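Local coordinates for protein sphingomyelinase C (Streptomyces griseocarneus, PDB 7CNE) that belongs, as a sphingomyelinase C, to the endonuclease/exonuclease/phosphatase family of enzymes, built on the DNase I-like fold, at residues A[17-22]-A[32-37]; A[85-90]-A[110-115]; A[143-148]-A[187-192]. All coordinates share one frame; numbering follows the deposited sequence.

Contact 1: A[17-22]-A[32-37]; sequences TFLMST and HRAREI
R33, reaching from helix 30-39, grips the carbonyl of F18 with both terminal nitrogens: NH2 gives a bond of 2.8 Å to F18 O, and NH1 meets the same oxygen at 3.1 Å. F18 O lies in the guanidinium plane, while NH1 stands above the carbonyl plane. A weak bond also runs from NH1 to T17 O. The left-handed backbone of F18 (phi and psi both 50°) breaks the alternation of a regular strand, which is consistent with two successive carbonyls facing one arginine. The long side chain reaches across to the strand, with a turn at chi3 (-68°) that sets NE. Around this polar centre the packing is buried and apolar: L19 sets CD1 on A34 CB (4.0 Å) and slides CD2 past the guanidinium, and I37 CD1 rests on T17 CB. T17 OG1 turns elsewhere, to Q52 O on the adjacent strand. The other side is looser: after L19 the chain leaves segment 32-37 through partly exposed M20, S21 and T22, though M20 O still takes a bond from Q30. As W28 O and L287 O also accept from R33, four backbone carbonyls surround its terminal nitrogens, an environment that should favour the charged form of a buried arginine.

Contact 2: A[85-90]-A[110-115]; sequences WDATGG and IVRKEQ
The indole of W85 is covered on one face by Q115. The CB of Q115 makes a CH-pi contact 3.7 Å from the centroid of the six-membered ring, almost on the ring normal, and the amide stacks onto the pyrrole part with the planes 20° apart. The flat primary amide suits this place because it can stack and bond at once: NE2 gives a nearly straight bond of 2.9 Å to T88 OG1, with the hydroxyl oxygen in the plane of the Q115 amide. S81 O takes a second bond from NE2, and G79 N donates to OE1, so the amide is fixed beyond the strand pair. D86 uses K113 twice: its backbone N donates to K113 O (2.8 Å), and its OD2 accepts from K113 N (2.9 Å) on the anti side of the carboxylate. Water 1 also bridges OD2 to K113 NZ. Over D86 CB lies one face of the R112 guanidinium, held by a salt bridge from NE to E114 OE2 (2.7 Å), an oxygen shared with K181. The backbones join through Q115 N to A87 O and G89 N to Q115 O, whereas A87 N is buried without a partner. This is a short parallel strand pair in which 87-90 forms the edge of the sheet, followed inward by 110-117, whose V111 and R112 both face V136 in a classic beta bulge, within the DNase I-like fold.

Contact 3: A[143-148]-A[187-192]; sequences RVHVVG and EQVMLA
H145 and E187 meet through a His-carboxylate hydrogen bond: NE2 donates to OE2 at 2.8 Å, with OE2 in the imidazole plane and met on the anti side of the carboxylate. The ring's other nitrogen, ND1, is hydrogen-bonded to Y134 OH, so both ring nitrogens are engaged. OE2 has a second donor in water 3, which also accepts from R143 NH1; arginine and glutamate, side by side at the more open end, are thus joined through water. The two strands are the parallel ends of a beta-alpha-beta crossover through helix 162-180, and their backbones bond in regular parallel fashion. H145 N donates to Q188 O and M190 N to H145 O (2.9 Å); farther on, V147 N donates to M190 O and A192 N to V147 O (2.8 Å). Where the ladder begins, water 2 takes over, donating to R143 O and accepting from Q188 N. The side-chain NE2 of Q188 is satisfied chiefly by P8 O. Apolar residues line the rest. M190, bent at chi3 (-84°), lays its CE against V144 CG1 (3.6 Å); on the face shared with H145, V147 CG1 touches L191 CD1, close to helix 162-180.

Contacts 2 and 3 belong to one six-stranded mixed sheet: strand 131-139 lies between 110-117 and 142-150, so the pair 85-90/110-115 forms one edge and 143-148/187-192 lies farther in. Their centres are 14 Å apart, and they touch where V111 CG1 packs on R143 NH2 at 4.1 Å. Contact 1 belongs to the other large sheet, through strand 12-19, and lies across the chain's centre from contact 3; the centres are 26 Å apart and the nearest atoms about 12 Å. From contact 2 it is about 15 Å at the nearest atoms. Near contact 1, a bound succinic acid, probably acquired during crystallisation, lies about 6 Å from the F18 side chain.

Contact 1: A[17-22]-A[32-37]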
ATOM      1  N   THR A  17       0.701  -7.187   0.770  1.00 14.30           N
ATOM      2  CA  THR A  17       0.748  -8.456   1.494  1.00 17.05           C
ATOM      3  C   THR A  17       0.228  -9.653   0.709  1.00 17.52           C
ATOM      4  O   THR A  17       0.429 -10.782   1.158  1.00 19.44           O
ATOM      5  CB  THR A  17      -0.063  -8.374   2.787  1.00 17.50           C
ATOM      6  OG1 THR A  17      -1.450  -8.192   2.462  1.00 14.64           O
ATOM      7  CG2 THR A  17       0.428  -7.229   3.674  1.00 15.85           C
ATOM      8  N   PHE A  18      -0.467  -9.446  -0.410  1.00 18.82           N
ATOM      9  CA  PHE A  18      -1.029 -10.547  -1.199  1.00 17.53           C
ATOM     10  C   PHE A  18      -1.823 -11.523  -0.320  1.00 18.28           C
ATOM     11  O   PHE A  18      -1.619 -12.742  -0.344  1.00 17.28           O
ATOM     12  CB  PHE A  18       0.076 -11.273  -1.973  1.00 16.30           C
ATOM     13  CG  PHE A  18      -0.435 -12.290  -2.956  1.00 20.95           C
ATOM     14  CD1 PHE A  18      -1.391 -11.940  -3.898  1.00 21.63           C
ATOM     15  CD2 PHE A  18       0.039 -13.594  -2.936  1.00 22.20           C
ATOM     16  CE1 PHE A  18      -1.864 -12.872  -4.809  1.00 26.86           C
ATOM     17  CE2 PHE A  18      -0.427 -14.534  -3.852  1.00 22.64           C
ATOM     18  CZ  PHE A  18      -1.382 -14.173  -4.782  1.00 24.87           C
ATOM     19  N   LEU A  19      -2.731 -10.975   0.485  1.00 16.77           N
ATOM     20  CA  LEU A  19      -3.580 -11.803   1.343  1.00 16.90           C
ATOM     21  C   LEU A  19      -4.991 -11.851   0.763  1.00 16.24           C
ATOM     22  O   LEU A  19      -5.939 -11.248   1.278  1.00 17.83           O
ATOM     23  CB  LEU A  19      -3.579 -11.273   2.772  1.00 16.67           C
ATOM     24  CG  LEU A  19      -2.252 -11.400   3.518  1.00 16.04           C
ATOM     25  CD1 LEU A  19      -2.367 -10.675   4.857  1.00 16.72           C
ATOM     26  CD2 LEU A  19      -1.863 -12.870   3.699  1.00 15.81           C
ATOM     27  N   MET A  20      -5.110 -12.592  -0.339  1.00 17.94           N
ATOM     28  CA  MET A  20      -6.406 -12.768  -0.970  1.00 20.03           C
ATOM     29  C   MET A  20      -7.331 -13.553  -0.048  1.00 20.07           C
ATOM     30  O   MET A  20      -6.890 -14.305   0.832  1.00 19.07           O
ATOM     31  CB  MET A  20      -6.257 -13.484  -2.312  1.00 17.87           C
ATOM     32  CG  MET A  20      -5.312 -12.767  -3.278  0.60 19.79           C
ATOM     33  SD  MET A  20      -5.779 -12.850  -5.027  0.60 27.64           S
ATOM     34  CE  MET A  20      -6.974 -11.519  -5.110  0.60 25.91           C
ATOM     35  N   SER A  21      -8.627 -13.358  -0.251  1.00 18.29           N
ATOM     36  CA  SER A  21      -9.641 -14.051   0.536  1.00 19.16           C
ATOM     37  C   SER A  21      -9.402 -15.556   0.534  1.00 18.70           C
ATOM     38  O   SER A  21      -9.163 -16.160  -0.519  1.00 18.25           O
ATOM     39  CB  SER A  21     -11.027 -13.723  -0.034  1.00 23.58           C
ATOM     40  OG  SER A  21     -11.929 -14.800   0.151  1.00 32.53           O
ATOM     41  N   THR A  22      -9.433 -16.161   1.725  1.00 16.98           N
ATOM     42  CA  THR A  22      -9.188 -17.591   1.814  1.00 19.67           C
ATOM     43  C   THR A  22     -10.407 -18.417   1.427  1.00 21.36           C
ATOM     44  O   THR A  22     -10.249 -19.588   1.094  1.00 20.19           O
ATOM     45  CB  THR A  22      -8.735 -17.994   3.221  1.00 21.63           C
ATOM     46  OG1 THR A  22      -9.661 -17.499   4.202  1.00 18.54           O
ATOM     47  CG2 THR A  22      -7.315 -17.457   3.507  1.00 21.86           C
ATOM     48  N   HIS A  32      -0.487 -18.498   7.199  1.00 23.05           N
ATOM     49  CA  HIS A  32       0.936 -18.650   7.483  1.00 23.06           C
ATOM     50  C   HIS A  32       1.696 -17.359   7.192  1.00 25.05           C
ATOM     51  O   HIS A  32       2.482 -16.883   8.018  1.00 20.58           O
ATOM     52  CB  HIS A  32       1.519 -19.799   6.665  1.00 22.31           C
ATOM     53  CG  HIS A  32       3.018 -19.843   6.677  1.00 26.49           C
ATOM     54  ND1 HIS A  32       3.740 -20.275   7.773  1.00 26.97           N
ATOM     55  CD2 HIS A  32       3.931 -19.491   5.741  1.00 24.18           C
ATOM     56  CE1 HIS A  32       5.032 -20.198   7.503  1.00 28.51           C
ATOM     57  NE2 HIS A  32       5.175 -19.732   6.274  1.00 26.98           N
ATOM     58  N   ARG A  33       1.465 -16.774   6.016  1.00 22.33           N
ATOM     59  CA  ARG A  33       2.235 -15.603   5.611  1.00 21.72           C
ATOM     60  C   ARG A  33       1.885 -14.386   6.456  1.00 20.69           C
ATOM     61  O   ARG A  33       2.771 -13.592   6.794  1.00 22.61           O
ATOM     62  CB  ARG A  33       2.013 -15.317   4.122  1.00 19.53           C
ATOM     63  CG  ARG A  33       2.720 -16.309   3.226  1.00 21.08           C
ATOM     64  CD  ARG A  33       2.609 -15.943   1.755  1.00 23.28           C
ATOM     65  NE  ARG A  33       1.240 -16.073   1.267  1.00 18.30           N
ATOM     66  CZ  ARG A  33       0.469 -15.047   0.918  1.00 20.61           C
ATOM     67  NH1 ARG A  33       0.928 -13.803   0.994  1.00 19.15           N
ATOM     68  NH2 ARG A  33      -0.766 -15.266   0.478  1.00 20.22           N
ATOM     69  N   ALA A  34       0.607 -14.220   6.810  1.00 21.86           N
ATOM     70  CA  ALA A  34       0.211 -13.086   7.647  1.00 20.99           C
ATOM     71  C   ALA A  34       0.935 -13.108   8.984  1.00 23.92           C
ATOM     72  O   ALA A  34       1.351 -12.059   9.497  1.00 20.86           O
ATOM     73  CB  ALA A  34      -1.298 -13.090   7.877  1.00 17.81           C
ATOM     74  N   ARG A  35       1.063 -14.294   9.582  1.00 24.86           N
ATOM     75  CA  ARG A  35       1.816 -14.415  10.827  1.00 24.97           C
ATOM     76  C   ARG A  35       3.288 -14.099  10.595  1.00 24.48           C
ATOM     77  O   ARG A  35       3.899 -13.345  11.361  1.00 25.15           O
ATOM     78  CB  ARG A  35       1.634 -15.824  11.405  1.00 24.99           C
ATOM     79  CG  ARG A  35       2.275 -16.048  12.782  1.00 28.87           C
ATOM     80  CD  ARG A  35       1.880 -17.413  13.374  1.00 25.59           C
ATOM     81  NE  ARG A  35       0.516 -17.449  13.912  1.00 29.59           N
ATOM     82  CZ  ARG A  35       0.190 -17.235  15.190  1.00 28.43           C
ATOM     83  NH1 ARG A  35       1.128 -16.953  16.088  1.00 27.11           N
ATOM     84  NH2 ARG A  35      -1.083 -17.303  15.575  1.00 28.58           N
ATOM     85  N   GLU A  36       3.858 -14.621   9.512  1.00 22.95           N
ATOM     86  CA  GLU A  36       5.272 -14.393   9.227  1.00 23.80           C
ATOM     87  C   GLU A  36       5.578 -12.941   8.852  1.00 23.45           C
ATOM     88  O   GLU A  36       6.677 -12.447   9.143  1.00 22.21           O
ATOM     89  CB  GLU A  36       5.713 -15.348   8.125  1.00 24.66           C
ATOM     90  CG  GLU A  36       5.790 -16.777   8.631  1.00 28.00           C
ATOM     91  CD  GLU A  36       6.642 -16.879   9.885  1.00 31.32           C
ATOM     92  OE1 GLU A  36       6.089 -17.066  10.998  1.00 35.65           O
ATOM     93  OE2 GLU A  36       7.868 -16.734   9.751  1.00 31.14           O
ATOM     94  N   ILE A  37       4.637 -12.243   8.211  1.00 18.96           N
ATOM     95  CA  ILE A  37       4.863 -10.838   7.871  1.00 20.23           C
ATOM     96  C   ILE A  37       5.027  -9.997   9.134  1.00 21.20           C
ATOM     97  O   ILE A  37       5.912  -9.137   9.211  1.00 18.48           O
ATOM     98  CB  ILE A  37       3.723 -10.303   6.979  1.00 18.19           C
ATOM     99  CG1 ILE A  37       3.816 -10.887   5.575  1.00 17.27           C
ATOM    100  CG2 ILE A  37       3.798  -8.785   6.867  1.00 19.90           C
ATOM    101  CD1 ILE A  37       2.512 -10.664   4.742  1.00 19.30           C
TER

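Contact 2: A[85-90]-A[110-115]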
ATOM      1  N   TRP A  85     -14.454   4.512  11.052  1.00 19.90           N
ATOM      2  CA  TRP A  85     -13.877   5.669  10.381  1.00 20.77           C
ATOM      3  C   TRP A  85     -14.537   6.941  10.890  1.00 24.83           C
ATOM      4  O   TRP A  85     -15.716   6.939  11.270  1.00 23.22           O
ATOM      5  CB  TRP A  85     -14.082   5.600   8.858  1.00 21.28           C
ATOM      6  CG  TRP A  85     -13.485   4.395   8.198  1.00 21.35           C
ATOM      7  CD1 TRP A  85     -14.139   3.252   7.824  1.00 20.23           C
ATOM      8  CD2 TRP A  85     -12.115   4.221   7.817  1.00 19.38           C
ATOM      9  NE1 TRP A  85     -13.257   2.377   7.241  1.00 20.92           N
ATOM     10  CE2 TRP A  85     -12.007   2.942   7.228  1.00 20.44           C
ATOM     11  CE3 TRP A  85     -10.967   5.016   7.926  1.00 20.00           C
ATOM     12  CZ2 TRP A  85     -10.794   2.439   6.739  1.00 18.00           C
ATOM     13  CZ3 TRP A  85      -9.748   4.509   7.436  1.00 17.62           C
ATOM     14  CH2 TRP A  85      -9.685   3.237   6.848  1.00 16.26           C
ATOM     15  N   ASP A  86     -13.776   8.041  10.864  1.00 24.09           N
ATOM     16  CA  ASP A  86     -14.359   9.345  11.158  1.00 25.90           C
ATOM     17  C   ASP A  86     -15.190   9.878  10.000  1.00 23.38           C
ATOM     18  O   ASP A  86     -16.080  10.707  10.224  1.00 22.75           O
ATOM     19  CB  ASP A  86     -13.263  10.351  11.521  1.00 23.52           C
ATOM     20  CG  ASP A  86     -12.573   9.992  12.814  1.00 25.58           C
ATOM     21  OD1 ASP A  86     -13.285   9.657  13.782  1.00 23.86           O
ATOM     22  OD2 ASP A  86     -11.327   9.996  12.848  1.00 22.51           O
ATOM     23  N   ALA A  87     -14.906   9.442   8.777  1.00 21.22           N
ATOM     24  CA  ALA A  87     -15.723   9.771   7.616  1.00 20.85           C
ATOM     25  C   ALA A  87     -15.437   8.750   6.522  1.00 21.92           C
ATOM     26  O   ALA A  87     -14.383   8.105   6.513  1.00 18.98           O
ATOM     27  CB  ALA A  87     -15.456  11.199   7.117  1.00 20.63           C
ATOM     28  N   THR A  88     -16.413   8.586   5.622  1.00 19.32           N
ATOM     29  CA  THR A  88     -16.272   7.805   4.397  1.00 22.56           C
ATOM     30  C   THR A  88     -16.710   8.686   3.236  1.00 23.59           C
ATOM     31  O   THR A  88     -17.815   9.235   3.267  1.00 26.38           O
ATOM     32  CB  THR A  88     -17.129   6.522   4.421  1.00 22.16           C
ATOM     33  OG1 THR A  88     -16.669   5.626   5.439  1.00 19.81           O
ATOM     34  CG2 THR A  88     -17.108   5.808   3.057  1.00 20.77           C
ATOM     35  N   GLY A  89     -15.862   8.819   2.212  1.00 21.07           N
ATOM     36  CA  GLY A  89     -16.209   9.550   1.009  1.00 20.40           C
ATOM     37  C   GLY A  89     -15.961   8.720  -0.242  1.00 19.44           C
ATOM     38  O   GLY A  89     -15.608   7.543  -0.165  1.00 19.40           O
ATOM     39  N   GLY A  90     -16.151   9.364  -1.397  1.00 20.03           N
ATOM     40  CA  GLY A  90     -15.949   8.679  -2.668  1.00 20.95           C
ATOM     41  C   GLY A  90     -17.084   7.721  -3.003  1.00 21.07           C
ATOM     42  O   GLY A  90     -18.137   7.702  -2.351  1.00 21.78           O
ATOM     43  N   ILE A 110      -3.454   8.314  16.441  1.00 18.03           N
ATOM     44  CA  ILE A 110      -4.229   8.778  15.296  1.00 18.53           C
ATOM     45  C   ILE A 110      -5.204   9.843  15.778  1.00 20.78           C
ATOM     46  O   ILE A 110      -6.025   9.590  16.665  1.00 17.90           O
ATOM     47  CB  ILE A 110      -4.970   7.621  14.611  1.00 18.93           C
ATOM     48  CG1 ILE A 110      -3.980   6.719  13.867  1.00 21.18           C
ATOM     49  CG2 ILE A 110      -6.016   8.173  13.661  1.00 20.26           C
ATOM     50  CD1 ILE A 110      -4.603   5.414  13.322  1.00 19.84           C
ATOM     51  N   VAL A 111      -5.096  11.041  15.199  1.00 20.22           N
ATOM     52  CA  VAL A 111      -5.989  12.144  15.537  1.00 22.85           C
ATOM     53  C   VAL A 111      -7.266  12.067  14.711  1.00 23.23           C
ATOM     54  O   VAL A 111      -8.352  12.405  15.191  1.00 22.54           O
ATOM     55  CB  VAL A 111      -5.254  13.488  15.330  1.00 24.68           C
ATOM     56  CG1 VAL A 111      -6.193  14.671  15.516  1.00 25.32           C
ATOM     57  CG2 VAL A 111      -4.048  13.592  16.277  1.00 23.61           C
ATOM     58  N   ARG A 112      -7.153  11.628  13.460  1.00 22.10           N
ATOM     59  CA  ARG A 112      -8.300  11.498  12.576  1.00 21.44           C
ATOM     60  C   ARG A 112      -8.002  10.405  11.562  1.00 21.02           C
ATOM     61  O   ARG A 112      -6.856  10.255  11.133  1.00 18.99           O
ATOM     62  CB  ARG A 112      -8.610  12.813  11.848  1.00 20.50           C
ATOM     63  CG  ARG A 112      -9.808  12.707  10.902  1.00 26.90           C
ATOM     64  CD  ARG A 112     -10.447  14.041  10.645  1.00 32.13           C
ATOM     65  NE  ARG A 112     -11.660  13.928   9.833  1.00 28.50           N
ATOM     66  CZ  ARG A 112     -12.895  13.957  10.322  1.00 27.89           C
ATOM     67  NH1 ARG A 112     -13.086  14.093  11.623  1.00 26.59           N
ATOM     68  NH2 ARG A 112     -13.933  13.857   9.503  1.00 31.31           N
ATOM     69  N   LYS A 113      -9.034   9.645  11.181  1.00 18.97           N
ATOM     70  CA  LYS A 113      -8.899   8.645  10.129  1.00 17.68           C
ATOM     71  C   LYS A 113     -10.158   8.640   9.270  1.00 20.34           C
ATOM     72  O   LYS A 113     -11.279   8.609   9.792  1.00 19.11           O
ATOM     73  CB  LYS A 113      -8.621   7.250  10.711  1.00 18.79           C
ATOM     74  CG  LYS A 113      -9.542   6.815  11.848  1.00 24.62           C
ATOM     75  CD  LYS A 113      -9.140   5.431  12.362  1.00 24.14           C
ATOM     76  CE  LYS A 113      -9.995   5.004  13.548  1.00 29.64           C
ATOM     77  NZ  LYS A 113      -9.603   5.774  14.770  1.00 29.67           N
ATOM     78  N   GLU A 114      -9.973   8.713   7.954  1.00 17.66           N
ATOM     79  CA  GLU A 114     -11.084   8.616   7.014  1.00 16.17           C
ATOM     80  C   GLU A 114     -10.697   7.699   5.870  1.00 20.19           C
ATOM     81  O   GLU A 114      -9.516   7.428   5.631  1.00 18.96           O
ATOM     82  CB  GLU A 114     -11.485   9.970   6.398  1.00 21.11           C
ATOM     83  CG  GLU A 114     -11.356  11.170   7.289  1.00 23.59           C
ATOM     84  CD  GLU A 114     -11.749  12.450   6.574  1.00 25.68           C
ATOM     85  OE1 GLU A 114     -12.198  12.377   5.404  1.00 21.54           O
ATOM     86  OE2 GLU A 114     -11.620  13.526   7.196  1.00 28.56           O
ATOM     87  N   GLN A 115     -11.711   7.258   5.131  1.00 15.50           N
ATOM     88  CA  GLN A 115     -11.494   6.497   3.918  1.00 17.31           C
ATOM     89  C   GLN A 115     -12.235   7.188   2.782  1.00 17.92           C
ATOM     90  O   GLN A 115     -13.254   7.853   2.992  1.00 16.05           O
ATOM     91  CB  GLN A 115     -11.968   5.035   4.074  1.00 17.37           C
ATOM     92  CG  GLN A 115     -13.469   4.894   4.232  1.00 19.43           C
ATOM     93  CD  GLN A 115     -13.923   3.452   4.262  1.00 20.06           C
ATOM     94  OE1 GLN A 115     -13.169   2.537   3.922  1.00 19.44           O
ATOM     95  NE2 GLN A 115     -15.168   3.238   4.669  1.00 18.33           N
TER
HETATM   96  O   HOH W   1      -9.817   8.692  14.723  1.00 28.61           O

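Contact 3: A[143-148]-A[187-192]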
ATOM      1  N   ARG A 143       1.588  17.506  13.767  1.00 24.05           N
ATOM      2  CA  ARG A 143       0.767  16.570  13.022  1.00 22.67           C
ATOM      3  C   ARG A 143       1.494  16.120  11.768  1.00 22.77           C
ATOM      4  O   ARG A 143       2.231  16.894  11.151  1.00 23.30           O
ATOM      5  CB  ARG A 143      -0.579  17.193  12.647  1.00 22.68           C
ATOM      6  CG  ARG A 143      -1.460  17.480  13.841  1.00 28.63           C
ATOM      7  CD  ARG A 143      -2.657  18.314  13.427  1.00 31.05           C
ATOM      8  NE  ARG A 143      -3.690  18.312  14.454  1.00 41.05           N
ATOM      9  CZ  ARG A 143      -4.932  18.744  14.259  1.00 44.40           C
ATOM     10  NH1 ARG A 143      -5.288  19.205  13.066  1.00 42.91           N
ATOM     11  NH2 ARG A 143      -5.814  18.713  15.251  1.00 38.99           N
ATOM     12  N   VAL A 144       1.280  14.858  11.404  1.00 18.51           N
ATOM     13  CA  VAL A 144       1.799  14.274  10.173  1.00 16.79           C
ATOM     14  C   VAL A 144       0.627  13.608   9.462  1.00 20.10           C
ATOM     15  O   VAL A 144      -0.144  12.872  10.089  1.00 19.14           O
ATOM     16  CB  VAL A 144       2.920  13.256  10.460  1.00 19.71           C
ATOM     17  CG1 VAL A 144       3.303  12.504   9.198  1.00 18.59           C
ATOM     18  CG2 VAL A 144       4.135  13.967  11.069  1.00 22.22           C
ATOM     19  N   HIS A 145       0.487  13.870   8.166  1.00 18.67           N
ATOM     20  CA  HIS A 145      -0.633  13.367   7.381  1.00 16.92           C
ATOM     21  C   HIS A 145      -0.142  12.256   6.468  1.00 16.38           C
ATOM     22  O   HIS A 145       0.884  12.409   5.793  1.00 17.87           O
ATOM     23  CB  HIS A 145      -1.281  14.492   6.560  1.00 15.66           C
ATOM     24  CG  HIS A 145      -1.651  15.689   7.375  1.00 18.76           C
ATOM     25  ND1 HIS A 145      -2.961  16.036   7.634  1.00 19.02           N
ATOM     26  CD2 HIS A 145      -0.883  16.603   8.017  1.00 21.33           C
ATOM     27  CE1 HIS A 145      -2.985  17.117   8.392  1.00 19.32           C
ATOM     28  NE2 HIS A 145      -1.737  17.478   8.642  1.00 24.55           N
ATOM     29  N   VAL A 146      -0.872  11.143   6.443  1.00 16.17           N
ATOM     30  CA  VAL A 146      -0.516  10.002   5.607  1.00 13.96           C
ATOM     31  C   VAL A 146      -1.742   9.590   4.815  1.00 15.87           C
ATOM     32  O   VAL A 146      -2.823   9.433   5.388  1.00 16.29           O
ATOM     33  CB  VAL A 146       0.008   8.815   6.440  1.00 16.99           C
ATOM     34  CG1 VAL A 146       0.344   7.636   5.526  1.00 14.86           C
ATOM     35  CG2 VAL A 146       1.230   9.221   7.234  1.00 16.03           C
ATOM     36  N   VAL A 147      -1.574   9.421   3.504  1.00 16.35           N
ATOM     37  CA  VAL A 147      -2.554   8.742   2.659  1.00 15.52           C
ATOM     38  C   VAL A 147      -1.967   7.387   2.294  1.00 14.55           C
ATOM     39  O   VAL A 147      -0.859   7.311   1.751  1.00 15.79           O
ATOM     40  CB  VAL A 147      -2.894   9.545   1.393  1.00 13.69           C
ATOM     41  CG1 VAL A 147      -3.874   8.748   0.491  1.00 12.63           C
ATOM     42  CG2 VAL A 147      -3.463  10.923   1.755  1.00 14.93           C
ATOM     43  N   GLY A 148      -2.694   6.321   2.591  1.00 14.94           N
ATOM     44  CA  GLY A 148      -2.284   4.970   2.234  1.00 13.68           C
ATOM     45  C   GLY A 148      -3.231   4.455   1.168  1.00 13.78           C
ATOM     46  O   GLY A 148      -4.443   4.647   1.270  1.00 14.26           O
ATOM     47  N   GLU A 187       3.225  21.220   7.965  1.00 25.10           N
ATOM     48  CA  GLU A 187       2.919  19.850   8.359  1.00 24.11           C
ATOM     49  C   GLU A 187       3.172  18.900   7.193  1.00 22.05           C
ATOM     50  O   GLU A 187       2.811  19.200   6.049  1.00 21.22           O
ATOM     51  CB  GLU A 187       1.464  19.749   8.838  1.00 27.14           C
ATOM     52  CG  GLU A 187       1.236  20.561  10.106  1.00 25.02           C
ATOM     53  CD  GLU A 187      -0.197  20.540  10.609  1.00 27.21           C
ATOM     54  OE1 GLU A 187      -0.432  21.193  11.643  1.00 27.49           O
ATOM     55  OE2 GLU A 187      -1.078  19.886   9.992  1.00 24.48           O
ATOM     56  N   GLN A 188       3.806  17.762   7.490  1.00 23.34           N
ATOM     57  CA  GLN A 188       4.161  16.786   6.460  1.00 21.14           C
ATOM     58  C   GLN A 188       2.932  16.064   5.926  1.00 19.87           C
ATOM     59  O   GLN A 188       2.012  15.726   6.676  1.00 19.20           O
ATOM     60  CB  GLN A 188       5.110  15.722   7.002  1.00 18.14           C
ATOM     61  CG  GLN A 188       6.474  16.157   7.378  1.00 27.92           C
ATOM     62  CD  GLN A 188       7.189  15.044   8.105  1.00 23.91           C
ATOM     63  OE1 GLN A 188       7.597  14.051   7.498  1.00 32.66           O
ATOM     64  NE2 GLN A 188       7.295  15.177   9.415  1.00 27.25           N
ATOM     65  N   VAL A 189       2.955  15.773   4.629  1.00 19.68           N
ATOM     66  CA  VAL A 189       1.902  15.015   3.961  1.00 16.36           C
ATOM     67  C   VAL A 189       2.584  13.983   3.074  1.00 17.66           C
ATOM     68  O   VAL A 189       3.264  14.347   2.112  1.00 18.83           O
ATOM     69  CB  VAL A 189       0.969  15.895   3.124  1.00 17.94           C
ATOM     70  CG1 VAL A 189      -0.197  15.035   2.609  1.00 16.14           C
ATOM     71  CG2 VAL A 189       0.480  17.100   3.940  1.00 19.60           C
ATOM     72  N   MET A 190       2.414  12.703   3.398  1.00 15.52           N
ATOM     73  CA  MET A 190       3.016  11.611   2.648  1.00 16.39           C
ATOM     74  C   MET A 190       1.941  10.757   1.983  1.00 17.98           C
ATOM     75  O   MET A 190       0.877  10.514   2.560  1.00 18.49           O
ATOM     76  CB  MET A 190       3.872  10.722   3.553  1.00 17.81           C
ATOM     77  CG  MET A 190       5.175  11.363   4.000  1.00 22.40           C
ATOM     78  SD  MET A 190       6.073  10.302   5.164  1.00 20.27           S
ATOM     79  CE  MET A 190       5.258  10.742   6.700  1.00 18.34           C
ATOM     80  N   LEU A 191       2.230  10.296   0.770  1.00 16.47           N
ATOM     81  CA  LEU A 191       1.420   9.295   0.080  1.00 15.22           C
ATOM     82  C   LEU A 191       2.215   7.997   0.064  1.00 18.06           C
ATOM     83  O   LEU A 191       3.360   7.980  -0.399  1.00 16.35           O
ATOM     84  CB  LEU A 191       1.084   9.740  -1.344  1.00 15.71           C
ATOM     85  CG  LEU A 191       0.429   8.681  -2.249  1.00 17.84           C
ATOM     86  CD1 LEU A 191      -0.973   8.349  -1.760  1.00 15.88           C
ATOM     87  CD2 LEU A 191       0.382   9.167  -3.675  1.00 15.22           C
ATOM     88  N   ALA A 192       1.627   6.923   0.586  1.00 14.46           N
ATOM     89  CA  ALA A 192       2.325   5.648   0.702  1.00 18.45           C
ATOM     90  C   ALA A 192       1.447   4.565   0.103  1.00 17.91           C
ATOM     91  O   ALA A 192       0.259   4.486   0.427  1.00 15.78           O
ATOM     92  CB  ALA A 192       2.643   5.318   2.169  1.00 16.31           C
TER
HETATM   93  O   HOH W   2       4.743  17.419  10.145  1.00 22.99           O
HETATM   94  O   HOH W   3      -3.863  19.980  10.516  1.00 28.29           O